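Local coordinates for oxidoreductase protein (Agrobacterium radiobacter, PDB 5UI9), which binds NAD and a small dihydroxy acid, and is probably an NAD-dependent oxidoreductase of the GFO/IDH/MocA family, at residues A[185-190]-A[224-229]. Sequence-based numbering, arbitrary orientation.
Sequences DIARFI and ATSIVD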
ATOM      1  N   ASP A 185     -15.256   3.803  -1.233  1.00 30.29           N
ATOM      2  CA  ASP A 185     -16.342   3.490  -2.164  1.00 30.49           C
ATOM      3  C   ASP A 185     -15.783   2.852  -3.432  1.00 31.23           C
ATOM      4  O   ASP A 185     -16.372   1.901  -3.952  1.00 30.37           O
ATOM      5  CB  ASP A 185     -17.145   4.737  -2.545  1.00 29.92           C
ATOM      6  CG  ASP A 185     -18.409   4.391  -3.310  1.00 31.30           C
ATOM      7  OD1 ASP A 185     -19.367   3.911  -2.670  1.00 31.08           O
ATOM      8  OD2 ASP A 185     -18.430   4.558  -4.553  1.00 30.76           O
ATOM      9  N   ILE A 186     -14.653   3.378  -3.919  1.00 30.80           N
ATOM     10  CA  ILE A 186     -14.000   2.802  -5.098  1.00 30.57           C
ATOM     11  C   ILE A 186     -13.551   1.369  -4.793  1.00 30.26           C
ATOM     12  O   ILE A 186     -13.757   0.480  -5.605  1.00 29.13           O
ATOM     13  CB  ILE A 186     -12.823   3.665  -5.616  1.00 30.61           C
ATOM     14  CG1 ILE A 186     -13.340   5.003  -6.160  1.00 30.86           C
ATOM     15  CG2 ILE A 186     -12.059   2.930  -6.721  1.00 31.30           C
ATOM     16  CD1 ILE A 186     -12.276   6.058  -6.381  1.00 30.59           C
ATOM     17  N   ALA A 187     -12.958   1.147  -3.625  1.00 31.63           N
ATOM     18  CA  ALA A 187     -12.521  -0.198  -3.232  1.00 32.68           C
ATOM     19  C   ALA A 187     -13.686  -1.197  -3.284  1.00 33.64           C
ATOM     20  O   ALA A 187     -13.537  -2.295  -3.812  1.00 33.09           O
ATOM     21  CB  ALA A 187     -11.893  -0.175  -1.845  1.00 34.05           C
ATOM     22  N   ARG A 188     -14.846  -0.790  -2.768  1.00 34.44           N
ATOM     23  CA  ARG A 188     -16.084  -1.602  -2.847  1.00 34.80           C
ATOM     24  C   ARG A 188     -16.559  -1.822  -4.273  1.00 33.32           C
ATOM     25  O   ARG A 188     -16.899  -2.937  -4.660  1.00 34.43           O
ATOM     26  CB  ARG A 188     -17.231  -0.926  -2.100  1.00 35.59           C
ATOM     27  CG  ARG A 188     -17.176  -1.041  -0.596  1.00 36.65           C
ATOM     28  CD  ARG A 188     -18.479  -0.557   0.022  1.00 37.40           C
ATOM     29  NE  ARG A 188     -19.640  -1.280  -0.512  1.00 37.11           N
ATOM     30  CZ  ARG A 188     -20.647  -0.763  -1.224  1.00 37.37           C
ATOM     31  NH1 ARG A 188     -20.741   0.541  -1.500  1.00 36.76           N
ATOM     32  NH2 ARG A 188     -21.602  -1.578  -1.652  1.00 38.34           N
ATOM     33  N   PHE A 189     -16.608  -0.732  -5.030  1.00 32.24           N
ATOM     34  CA  PHE A 189     -17.032  -0.743  -6.429  1.00 33.11           C
ATOM     35  C   PHE A 189     -16.216  -1.740  -7.256  1.00 33.59           C
ATOM     36  O   PHE A 189     -16.774  -2.496  -8.041  1.00 33.37           O
ATOM     37  CB  PHE A 189     -16.913   0.680  -6.994  1.00 32.27           C
ATOM     38  CG  PHE A 189     -17.343   0.825  -8.426  1.00 32.02           C
ATOM     39  CD1 PHE A 189     -18.633   0.467  -8.825  1.00 33.01           C
ATOM     40  CD2 PHE A 189     -16.476   1.362  -9.373  1.00 31.55           C
ATOM     41  CE1 PHE A 189     -19.032   0.622 -10.147  1.00 32.77           C
ATOM     42  CE2 PHE A 189     -16.869   1.520 -10.695  1.00 32.02           C
ATOM     43  CZ  PHE A 189     -18.157   1.155 -11.082  1.00 32.76           C
ATOM     44  N   ILE A 190     -14.896  -1.748  -7.053  1.00 33.92           N
ATOM     45  CA  ILE A 190     -13.987  -2.620  -7.798  1.00 34.03           C
ATOM     46  C   ILE A 190     -13.916  -4.050  -7.240  1.00 35.55           C
ATOM     47  O   ILE A 190     -14.025  -5.002  -8.005  1.00 35.59           O
ATOM     48  CB  ILE A 190     -12.560  -2.009  -7.869  1.00 33.75           C
ATOM     49  CG1 ILE A 190     -12.595  -0.613  -8.526  1.00 34.51           C
ATOM     50  CG2 ILE A 190     -11.603  -2.924  -8.622  1.00 33.45           C
ATOM     51  CD1 ILE A 190     -13.385  -0.530  -9.821  1.00 35.15           C
ATOM     52  N   ALA A 224     -10.358 -11.238  -1.529  1.00 41.89           N
ATOM     53  CA  ALA A 224      -9.359 -10.221  -1.884  1.00 39.54           C
ATOM     54  C   ALA A 224      -8.935  -9.368  -0.691  1.00 36.94           C
ATOM     55  O   ALA A 224      -9.711  -9.143   0.231  1.00 36.17           O
ATOM     56  CB  ALA A 224      -9.868  -9.322  -3.008  1.00 39.34           C
ATOM     57  N   THR A 225      -7.681  -8.930  -0.721  1.00 36.14           N
ATOM     58  CA  THR A 225      -7.135  -7.992   0.248  1.00 35.30           C
ATOM     59  C   THR A 225      -6.861  -6.692  -0.482  1.00 34.34           C
ATOM     60  O   THR A 225      -6.404  -6.715  -1.622  1.00 35.18           O
ATOM     61  CB  THR A 225      -5.805  -8.504   0.824  1.00 35.32           C
ATOM     62  OG1 THR A 225      -6.001  -9.785   1.421  1.00 36.47           O
ATOM     63  CG2 THR A 225      -5.240  -7.537   1.866  1.00 35.31           C
ATOM     64  N   SER A 226      -7.127  -5.560   0.159  1.00 33.78           N
ATOM     65  CA  SER A 226      -6.732  -4.282  -0.416  1.00 33.71           C
ATOM     66  C   SER A 226      -6.204  -3.283   0.612  1.00 32.81           C
ATOM     67  O   SER A 226      -6.449  -3.410   1.818  1.00 32.53           O
ATOM     68  CB  SER A 226      -7.865  -3.681  -1.259  1.00 34.21           C
ATOM     69  OG  SER A 226      -8.804  -2.997  -0.461  1.00 34.73           O
ATOM     70  N   ILE A 227      -5.435  -2.325   0.098  1.00 32.62           N
ATOM     71  CA  ILE A 227      -4.963  -1.167   0.836  1.00 32.46           C
ATOM     72  C   ILE A 227      -5.649   0.079   0.281  1.00 30.32           C
ATOM     73  O   ILE A 227      -5.651   0.307  -0.931  1.00 29.18           O
ATOM     74  CB  ILE A 227      -3.434  -0.992   0.682  1.00 34.68           C
ATOM     75  CG1 ILE A 227      -2.683  -2.192   1.282  1.00 38.92           C
ATOM     76  CG2 ILE A 227      -2.949   0.314   1.306  1.00 34.90           C
ATOM     77  CD1 ILE A 227      -2.875  -2.382   2.776  1.00 41.12           C
ATOM     78  N   VAL A 228      -6.235   0.871   1.174  1.00 29.60           N
ATOM     79  CA  VAL A 228      -6.696   2.215   0.856  1.00 29.69           C
ATOM     80  C   VAL A 228      -5.802   3.169   1.629  1.00 29.07           C
ATOM     81  O   VAL A 228      -5.815   3.181   2.868  1.00 30.59           O
ATOM     82  CB  VAL A 228      -8.166   2.426   1.238  1.00 30.20           C
ATOM     83  CG1 VAL A 228      -8.566   3.889   1.077  1.00 30.74           C
ATOM     84  CG2 VAL A 228      -9.043   1.536   0.378  1.00 32.17           C
ATOM     85  N   ASP A 229      -5.013   3.953   0.907  1.00 28.29           N
ATOM     86  CA  ASP A 229      -4.112   4.909   1.540  1.00 29.04           C
ATOM     87  C   ASP A 229      -4.390   6.308   1.003  1.00 28.74           C
ATOM     88  O   ASP A 229      -4.377   6.535  -0.203  1.00 28.98           O
ATOM     89  CB  ASP A 229      -2.644   4.482   1.384  1.00 29.26           C
ATOM     90  CG  ASP A 229      -2.165   4.470  -0.053  1.00 30.26           C
ATOM     91  OD1 ASP A 229      -2.343   3.453  -0.745  1.00 30.08           O
ATOM     92  OD2 ASP A 229      -1.551   5.470  -0.482  1.00 32.62           O
TER
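Ala187 and Val228 meet where helix 175-191 lies against the sheet of the GFO/IDH/MocA C-terminal domain, a worked example of a small residue facing a strand from a helix. Val228 can be followed outward. Val228 CB points from strand 225-231 toward the helix but stands back, 5.5 Å from Ala187 CB, and there the side chain forks. CG1 stands anti to the backbone N (chi1 172°), a rotation that places CG2 beside that nitrogen and turns it to the helix. Val228 CG1, 6.0 Å from Ala187 CB, makes no contact with 185-190. Val228 CG2 is the branch that touches: it comes methyl to methyl against Ala187 CB, at 4.0 Å. Ala187 ends at CB, which is consistent with the CA atoms of Ala187 and Val228 lying 7.5 Å apart.

Two residues back along the strand, Ser226 faces the helix as well, and its OG lies 4.4 Å from the same Ala187 CB. That contact is loose, and the hydroxyl has its hydrogen-bonding partner in His220. Ile227, between them, points to the other face, where it packs on Ile227 of the second subunit. Leu218 and Phe153, from the two strands flanking 225-231, also touch Ala187. With a single apolar pair and only 69 Å² buried, the chemistry implies van der Waals packing of methyl groups between these two segments, with neither a hydrogen bond nor a salt bridge linking them.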